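Inactivation-no-after-potential D protein (Drosophila melanogaster, PDB 5F67) probably serves as a PDZ scaffold of photoreceptor signalling, its third PDZ domain binding the tail of the TRP channel. Local coordinates at residues 83-86 and 87-90. Numbering follows the deposited sequence.
Sequences ESNY and DDAT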
ATOM      1  N   GLU A  83      -3.222  -5.922  11.606  1.00 21.44           N
ATOM      2  CA  GLU A  83      -4.172  -7.004  11.849  1.00 22.48           C
ATOM      3  C   GLU A  83      -5.409  -6.937  10.950  1.00 22.97           C
ATOM      4  O   GLU A  83      -6.394  -7.637  11.196  1.00 21.30           O
ATOM      5  CB  GLU A  83      -4.596  -7.012  13.322  1.00 24.70           C
ATOM      6  CG  GLU A  83      -3.430  -7.064  14.321  1.00 27.30           C
ATOM      7  CD  GLU A  83      -2.715  -8.409  14.337  1.00 46.42           C
ATOM      8  OE1 GLU A  83      -3.299  -9.414  13.874  1.00 38.62           O
ATOM      9  OE2 GLU A  83      -1.566  -8.466  14.825  1.00 52.92           O
ATOM     10  N   SER A  84      -5.353  -6.115   9.903  1.00 16.09           N
ATOM     11  CA  SER A  84      -6.504  -5.941   9.014  1.00 13.11           C
ATOM     12  C   SER A  84      -6.679  -7.129   8.081  1.00 16.29           C
ATOM     13  O   SER A  84      -5.690  -7.707   7.611  1.00 17.92           O
ATOM     14  CB  SER A  84      -6.342  -4.679   8.171  1.00 14.67           C
ATOM     15  OG  SER A  84      -6.300  -3.534   9.004  1.00 21.98           O
ATOM     16  N   ASN A  85      -7.930  -7.490   7.811  1.00 14.10           N
ATOM     17  CA  ASN A  85      -8.205  -8.455   6.754  1.00 12.59           C
ATOM     18  C   ASN A  85      -8.268  -7.730   5.410  1.00 17.37           C
ATOM     19  O   ASN A  85      -8.093  -6.504   5.351  1.00 14.89           O
ATOM     20  CB  ASN A  85      -9.482  -9.259   7.040  1.00 19.14           C
ATOM     21  CG  ASN A  85     -10.743  -8.396   7.087  1.00 21.54           C
ATOM     22  OD1 ASN A  85     -10.849  -7.371   6.410  1.00 18.84           O
ATOM     23  ND2 ASN A  85     -11.735  -8.849   7.860  1.00 28.01           N
ATOM     24  N   TYR A  86      -8.504  -8.476   4.339  1.00 12.05           N
ATOM     25  CA  TYR A  86      -8.482  -7.902   2.999  1.00 13.67           C
ATOM     26  C   TYR A  86      -9.576  -6.845   2.820  1.00 15.21           C
ATOM     27  O   TYR A  86      -9.325  -5.767   2.271  1.00 13.17           O
ATOM     28  CB  TYR A  86      -8.627  -9.008   1.944  1.00 10.86           C
ATOM     29  CG  TYR A  86      -8.539  -8.484   0.525  1.00 10.66           C
ATOM     30  CD1 TYR A  86      -7.307  -8.313  -0.101  1.00 13.28           C
ATOM     31  CD2 TYR A  86      -9.681  -8.139  -0.179  1.00 10.94           C
ATOM     32  CE1 TYR A  86      -7.226  -7.808  -1.406  1.00 11.04           C
ATOM     33  CE2 TYR A  86      -9.606  -7.638  -1.481  1.00 10.84           C
ATOM     34  CZ  TYR A  86      -8.378  -7.484  -2.087  1.00 13.41           C
ATOM     35  OH  TYR A  86      -8.308  -6.974  -3.378  1.00 14.77           O
ATOM     36  N   ASP A  87     -10.787  -7.148   3.281  1.00 12.38           N
ATOM     37  CA  ASP A  87     -11.904  -6.215   3.116  1.00 14.94           C
ATOM     38  C   ASP A  87     -11.642  -4.906   3.843  1.00 16.24           C
ATOM     39  O   ASP A  87     -11.918  -3.819   3.324  1.00 16.93           O
ATOM     40  CB  ASP A  87     -13.205  -6.823   3.648  1.00 18.19           C
ATOM     41  CG  ASP A  87     -13.694  -7.985   2.814  1.00 31.97           C
ATOM     42  OD1 ASP A  87     -13.217  -8.155   1.674  1.00 24.77           O
ATOM     43  OD2 ASP A  87     -14.568  -8.724   3.308  1.00 30.49           O
ATOM     44  N   ASP A  88     -11.120  -5.002   5.059  1.00 14.77           N
ATOM     45  CA  ASP A  88     -10.883  -3.805   5.850  1.00 13.71           C
ATOM     46  C   ASP A  88      -9.747  -2.954   5.296  1.00 16.55           C
ATOM     47  O   ASP A  88      -9.869  -1.732   5.235  1.00 14.38           O
ATOM     48  CB  ASP A  88     -10.643  -4.157   7.321  1.00 18.63           C
ATOM     49  CG  ASP A  88     -11.887  -4.725   7.989  1.00 33.86           C
ATOM     50  OD1 ASP A  88     -12.990  -4.590   7.408  1.00 50.09           O
ATOM     51  OD2 ASP A  88     -11.764  -5.300   9.091  1.00 41.82           O
ATOM     52  N   ALA A  89      -8.656  -3.588   4.877  1.00 11.45           N
ATOM     53  CA  ALA A  89      -7.516  -2.835   4.331  1.00 12.79           C
ATOM     54  C   ALA A  89      -7.862  -2.151   3.014  1.00 18.51           C
ATOM     55  O   ALA A  89      -7.558  -0.964   2.818  1.00 14.71           O
ATOM     56  CB  ALA A  89      -6.302  -3.742   4.146  1.00 15.01           C
ATOM     57  N   THR A  90      -8.490  -2.885   2.102  1.00 13.13           N
ATOM     58  CA  THR A  90      -8.906  -2.272   0.842  1.00 13.63           C
ATOM     59  C   THR A  90      -9.932  -1.172   1.093  1.00 16.32           C
ATOM     60  O   THR A  90      -9.928  -0.157   0.399  1.00 15.25           O
ATOM     61  CB  THR A  90      -9.449  -3.303  -0.179  1.00 17.08           C
ATOM     62  OG1 THR A  90     -10.513  -4.058   0.406  1.00 15.19           O
ATOM     63  CG2 THR A  90      -8.332  -4.248  -0.608  1.00 10.89           C
TER
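The ring of Y86 takes the methyl of T90 over one face: T90 CG2 sits 18° off the ring normal, a CH-pi contact displaced toward the hydroxyl-bearing rim. The nearest ring atom is Y86 CZ, 3.6 Å from T90 CG2. At the ring edge, in plane, lies D87 OD1, 4.0 Å from Y86 CD2, its carboxylate turned 69° to the ring. With CG anti to the backbone N (chi1 -177°), the tyrosine runs along the first helical turn and comes to lie over T90. The amide of N85 and the carboxylate of D88 are inclined to each other, N85 OD1 approaching D88 CG to 3.3 Å.

N85 is the N-cap. Its CG is held between the backbone N and the carbonyl carbon, and N85 OD1 accepts from D88 N at 2.7 Å, the donor almost in line with the amide C=O. One turn of helix starts from the backbone of the same residue, where A89 N bonds to N85 O. Next in line, Y86 O is gripped twice, by T90 N at 3.0 Å and by T90 OG1 at 2.8 Å, the two donors arriving from opposite faces of the carbonyl plane. Were T90 replaced by an alanine, which lacks both OG1 and CG2, Y86 O would probably keep only the amide bond of these two and the ring would lose its support on that face, becoming freer to turn. Just before the cap in sequence, S84 CB rests against A89 CB at 4.1 Å.

This turn leads from the loop after strand 79-80 into helix 86-95, which in PDZ domains flanks the peptide groove opposite strand 37-44; Y86 and T90 both touch V39 of that strand, and T90 also packs on an apolar side chain of the bound peptide.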